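Local coordinates for leucine-rich repeat protein (Bacteroides thetaiotaomicron, PDB 4ECN) that is of unknown function but, as an extracellular leucine-rich repeat protein with transthyretin-like beta domains, probably takes part in protein binding, at residues A[40-50]-A[84-95]. Residues are numbered along the deposited sequence; the frame is centred on the assembly and turned at random.
Sequences SAQKIKVVMTH and TYKIVGYYLYDG
Lys-86 O is gripped twice by Thr-49, through its backbone N (2.8 Å) and through OG1 (3.2 Å). Threonine suits this place because chi1 of 55° sets OG1 between its own backbone N and carbonyl carbon, near enough to share that acceptor, while CG2 packs on Val-88. Just past the end of strand 43-49, His-50, both flat ring and N-H donor, gives ND1 to Thr-84 O at 2.7 Å and lies over one face of Tyr-85 in an offset stack, planes 15° apart. Replacing His-50 by an alanine removes both ND1 and the ring, which would probably leave Thr-84 O without this donor and the Tyr-85 face without its stacking partner. Selenomethionine Met-48 brings SE obliquely to the same ring, a Met-aromatic contact reached by its flexible chain, bent at chi3. The antiparallel ladder slips by one residue between Val-47 and Met-48, a beta bulge at which Val-47 takes Val-88 N on its O and gives its N to Gly-89 O. Beyond it, Ile-44 CD1 meets Tyr-90 CD1 (3.7 Å) and Leu-92 CD2, branched and aromatic groups filling the buried face; on the other, Lys-45 lays its aliphatic chain across Tyr-91 and Tyr-93. In this DUF4458 beta domain, of the transthyretin clan, strand 54-63 flanks 43-49, 99-104 and 110-113 pair with 83-93, and Leu-123 of strand 118-124 touches Ile-44, Ile-87 and Tyr-90.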
loop_
_atom_site.group_PDB
_atom_site.type_symbol
_atom_site.label_atom_id
_atom_site.label_comp_id
_atom_site.label_asym_id
_atom_site.label_seq_id
_atom_site.Cartn_x
_atom_site.Cartn_y
_atom_site.Cartn_z
ATOM N N SER A 40 -29.247 -12.814 53.133
ATOM C CA SER A 40 -30.636 -12.939 53.595
ATOM C C SER A 40 -31.319 -13.996 52.745
ATOM O O SER A 40 -32.359 -14.538 53.132
ATOM C CB SER A 40 -31.378 -11.606 53.534
ATOM O OG SER A 40 -32.755 -11.782 53.830
ATOM N N ALA A 41 -30.694 -14.281 51.574
ATOM C CA ALA A 41 -31.101 -15.240 50.553
ATOM C C ALA A 41 -30.894 -16.683 51.009
ATOM O O ALA A 41 -29.862 -17.013 51.603
ATOM C CB ALA A 41 -30.317 -14.998 49.275
ATOM N N GLN A 42 -31.871 -17.544 50.695
ATOM C CA GLN A 42 -31.843 -18.958 51.050
ATOM C C GLN A 42 -32.427 -19.839 49.893
ATOM O O GLN A 42 -32.700 -21.023 50.102
ATOM C CB GLN A 42 -32.586 -19.202 52.382
ATOM C CG GLN A 42 -34.024 -18.684 52.460
ATOM C CD GLN A 42 -34.681 -19.053 53.768
ATOM O OE1 GLN A 42 -34.043 -19.099 54.829
ATOM N NE2 GLN A 42 -35.978 -19.324 53.724
ATOM N N LYS A 43 -32.545 -19.267 48.670
ATOM C CA LYS A 43 -33.020 -19.912 47.428
ATOM C C LYS A 43 -32.392 -19.260 46.173
ATOM O O LYS A 43 -31.824 -18.169 46.260
ATOM C CB LYS A 43 -34.558 -19.859 47.311
ATOM C CG LYS A 43 -35.307 -21.014 47.952
ATOM C CD LYS A 43 -36.819 -20.851 47.770
ATOM C CE LYS A 43 -37.629 -21.979 48.368
ATOM N NZ LYS A 43 -39.087 -21.787 48.150
ATOM N N ILE A 44 -32.482 -19.946 45.019
ATOM C CA ILE A 44 -31.998 -19.471 43.720
ATOM C C ILE A 44 -32.779 -20.194 42.611
ATOM O O ILE A 44 -33.026 -21.405 42.701
ATOM C CB ILE A 44 -30.454 -19.603 43.522
ATOM C CG1 ILE A 44 -29.978 -18.801 42.289
ATOM C CG2 ILE A 44 -29.976 -21.080 43.488
ATOM C CD1 ILE A 44 -28.504 -18.678 42.118
ATOM N N LYS A 45 -33.179 -19.442 41.581
ATOM C CA LYS A 45 -33.866 -19.994 40.419
ATOM C C LYS A 45 -32.982 -19.689 39.225
ATOM O O LYS A 45 -32.924 -18.558 38.744
ATOM C CB LYS A 45 -35.316 -19.461 40.277
ATOM C CG LYS A 45 -36.139 -20.127 39.147
ATOM C CD LYS A 45 -37.652 -19.812 39.216
ATOM C CE LYS A 45 -38.024 -18.386 38.869
ATOM N NZ LYS A 45 -39.398 -18.033 39.324
ATOM N N VAL A 46 -32.223 -20.679 38.814
ATOM C CA VAL A 46 -31.307 -20.512 37.706
ATOM C C VAL A 46 -32.066 -20.860 36.408
ATOM O O VAL A 46 -32.584 -21.972 36.239
ATOM C CB VAL A 46 -30.007 -21.337 37.900
ATOM C CG1 VAL A 46 -29.039 -21.113 36.751
ATOM C CG2 VAL A 46 -29.332 -20.998 39.229
ATOM N N VAL A 47 -32.147 -19.869 35.518
ATOM C CA VAL A 47 -32.791 -19.982 34.212
ATOM C C VAL A 47 -31.728 -20.486 33.213
ATOM O O VAL A 47 -30.662 -19.879 33.081
ATOM C CB VAL A 47 -33.438 -18.628 33.793
ATOM C CG1 VAL A 47 -34.030 -18.694 32.387
ATOM C CG2 VAL A 47 -34.498 -18.196 34.797
HETATM N N MSE A 48 -32.014 -21.606 32.537
HETATM C CA MSE A 48 -31.099 -22.222 31.569
HETATM C C MSE A 48 -31.764 -22.557 30.251
HETATM O O MSE A 48 -32.991 -22.640 30.184
HETATM C CB MSE A 48 -30.526 -23.527 32.132
HETATM C CG MSE A 48 -29.495 -23.357 33.217
HETATM SE SE MSE A 48 -29.319 -25.039 34.177
HETATM C CE MSE A 48 -31.030 -24.976 35.222
ATOM N N THR A 49 -30.942 -22.832 29.219
ATOM C CA THR A 49 -31.389 -23.256 27.891
ATOM C C THR A 49 -30.526 -24.436 27.410
ATOM O O THR A 49 -29.297 -24.337 27.399
ATOM C CB THR A 49 -31.361 -22.092 26.884
ATOM O OG1 THR A 49 -30.054 -21.523 26.858
ATOM C CG2 THR A 49 -32.395 -21.016 27.182
ATOM N N HIS A 50 -31.177 -25.553 27.044
ATOM C CA HIS A 50 -30.523 -26.764 26.531
ATOM C C HIS A 50 -31.237 -27.206 25.254
ATOM O O HIS A 50 -32.294 -27.854 25.320
ATOM C CB HIS A 50 -30.490 -27.894 27.593
ATOM C CG HIS A 50 -29.937 -29.215 27.116
ATOM N ND1 HIS A 50 -28.616 -29.348 26.690
ATOM C CD2 HIS A 50 -30.521 -30.438 27.096
ATOM C CE1 HIS A 50 -28.462 -30.626 26.380
ATOM N NE2 HIS A 50 -29.575 -31.323 26.616
ATOM N N THR A 84 -24.476 -29.829 27.308
ATOM C CA THR A 84 -24.144 -28.417 27.512
ATOM C C THR A 84 -25.434 -27.612 27.715
ATOM O O THR A 84 -26.434 -27.838 27.032
ATOM C CB THR A 84 -23.302 -27.850 26.359
ATOM O OG1 THR A 84 -22.350 -28.827 25.922
ATOM C CG2 THR A 84 -22.581 -26.554 26.747
ATOM N N TYR A 85 -25.393 -26.698 28.696
ATOM C CA TYR A 85 -26.454 -25.780 29.115
ATOM C C TYR A 85 -25.937 -24.352 29.128
ATOM O O TYR A 85 -24.768 -24.116 29.468
ATOM C CB TYR A 85 -26.968 -26.148 30.515
ATOM C CG TYR A 85 -27.691 -27.469 30.630
ATOM C CD1 TYR A 85 -26.990 -28.671 30.622
ATOM C CD2 TYR A 85 -29.049 -27.515 30.918
ATOM C CE1 TYR A 85 -27.645 -29.892 30.768
ATOM C CE2 TYR A 85 -29.711 -28.729 31.097
ATOM C CZ TYR A 85 -29.004 -29.918 31.026
ATOM O OH TYR A 85 -29.649 -31.120 31.198
ATOM N N LYS A 86 -26.805 -23.393 28.788
ATOM C CA LYS A 86 -26.436 -21.987 28.830
ATOM C C LYS A 86 -27.326 -21.304 29.852
ATOM O O LYS A 86 -28.547 -21.374 29.722
ATOM C CB LYS A 86 -26.532 -21.324 27.438
ATOM C CG LYS A 86 -25.965 -19.891 27.398
ATOM C CD LYS A 86 -26.395 -19.054 26.179
ATOM C CE LYS A 86 -27.851 -18.631 26.205
ATOM N NZ LYS A 86 -28.199 -17.791 25.031
ATOM N N ILE A 87 -26.714 -20.713 30.905
ATOM C CA ILE A 87 -27.401 -19.942 31.952
ATOM C C ILE A 87 -27.840 -18.617 31.324
ATOM O O ILE A 87 -27.011 -17.946 30.688
ATOM C CB ILE A 87 -26.518 -19.716 33.221
ATOM C CG1 ILE A 87 -25.877 -21.009 33.749
ATOM C CG2 ILE A 87 -27.290 -18.970 34.328
ATOM C CD1 ILE A 87 -24.632 -20.749 34.674
ATOM N N VAL A 88 -29.131 -18.258 31.472
ATOM C CA VAL A 88 -29.668 -17.004 30.928
ATOM C C VAL A 88 -29.548 -15.921 32.017
ATOM O O VAL A 88 -29.130 -14.789 31.743
ATOM C CB VAL A 88 -31.121 -17.143 30.399
ATOM C CG1 VAL A 88 -31.522 -15.909 29.590
ATOM C CG2 VAL A 88 -31.274 -18.389 29.544
ATOM N N GLY A 89 -29.886 -16.319 33.242
ATOM C CA GLY A 89 -29.837 -15.484 34.432
ATOM C C GLY A 89 -30.339 -16.245 35.633
ATOM O O GLY A 89 -30.705 -17.419 35.519
ATOM N N TYR A 90 -30.355 -15.583 36.793
ATOM C CA TYR A 90 -30.796 -16.206 38.032
ATOM C C TYR A 90 -31.413 -15.187 38.986
ATOM O O TYR A 90 -31.102 -13.997 38.925
ATOM C CB TYR A 90 -29.625 -16.935 38.732
ATOM C CG TYR A 90 -28.473 -16.047 39.164
ATOM C CD1 TYR A 90 -28.470 -15.425 40.414
ATOM C CD2 TYR A 90 -27.348 -15.890 38.357
ATOM C CE1 TYR A 90 -27.405 -14.620 40.818
ATOM C CE2 TYR A 90 -26.284 -15.079 38.747
ATOM C CZ TYR A 90 -26.311 -14.456 39.983
ATOM O OH TYR A 90 -25.251 -13.675 40.368
ATOM N N TYR A 91 -32.271 -15.679 39.891
ATOM C CA TYR A 91 -32.917 -14.860 40.911
ATOM C C TYR A 91 -32.573 -15.417 42.275
ATOM O O TYR A 91 -32.575 -16.634 42.440
ATOM C CB TYR A 91 -34.465 -14.779 40.732
ATOM C CG TYR A 91 -34.991 -14.536 39.327
ATOM C CD1 TYR A 91 -35.264 -15.601 38.468
ATOM C CD2 TYR A 91 -35.323 -13.254 38.896
ATOM C CE1 TYR A 91 -35.778 -15.390 37.185
ATOM C CE2 TYR A 91 -35.848 -13.031 37.616
ATOM C CZ TYR A 91 -36.079 -14.104 36.767
ATOM O OH TYR A 91 -36.576 -13.919 35.496
ATOM N N LEU A 92 -32.276 -14.549 43.245
ATOM C CA LEU A 92 -32.028 -14.961 44.625
ATOM C C LEU A 92 -33.285 -14.611 45.449
ATOM O O LEU A 92 -33.983 -13.656 45.104
ATOM C CB LEU A 92 -30.742 -14.329 45.189
ATOM C CG LEU A 92 -29.448 -14.801 44.523
ATOM C CD1 LEU A 92 -28.308 -13.902 44.843
ATOM C CD2 LEU A 92 -29.103 -16.217 44.907
ATOM N N TYR A 93 -33.622 -15.417 46.473
ATOM C CA TYR A 93 -34.840 -15.220 47.273
ATOM C C TYR A 93 -34.567 -15.305 48.785
ATOM O O TYR A 93 -33.875 -16.224 49.220
ATOM C CB TYR A 93 -35.893 -16.281 46.891
ATOM C CG TYR A 93 -36.342 -16.255 45.443
ATOM C CD1 TYR A 93 -35.689 -17.016 44.473
ATOM C CD2 TYR A 93 -37.461 -15.526 45.053
ATOM C CE1 TYR A 93 -36.117 -17.020 43.145
ATOM C CE2 TYR A 93 -37.902 -15.524 43.730
ATOM C CZ TYR A 93 -37.225 -16.269 42.777
ATOM O OH TYR A 93 -37.679 -16.264 41.477
ATOM N N ASP A 94 -35.157 -14.386 49.589
ATOM C CA ASP A 94 -35.010 -14.349 51.060
ATOM C C ASP A 94 -35.929 -15.402 51.755
ATOM O O ASP A 94 -36.491 -16.278 51.084
ATOM C CB ASP A 94 -35.326 -12.928 51.602
ATOM C CG ASP A 94 -36.797 -12.526 51.599
ATOM O OD1 ASP A 94 -37.519 -12.894 50.640
ATOM O OD2 ASP A 94 -37.224 -11.839 52.552
ATOM N N GLY A 95 -36.067 -15.287 53.082
ATOM C CA GLY A 95 -36.925 -16.146 53.894
ATOM C C GLY A 95 -38.403 -16.046 53.545
ATOM O O GLY A 95 -39.113 -17.058 53.554
#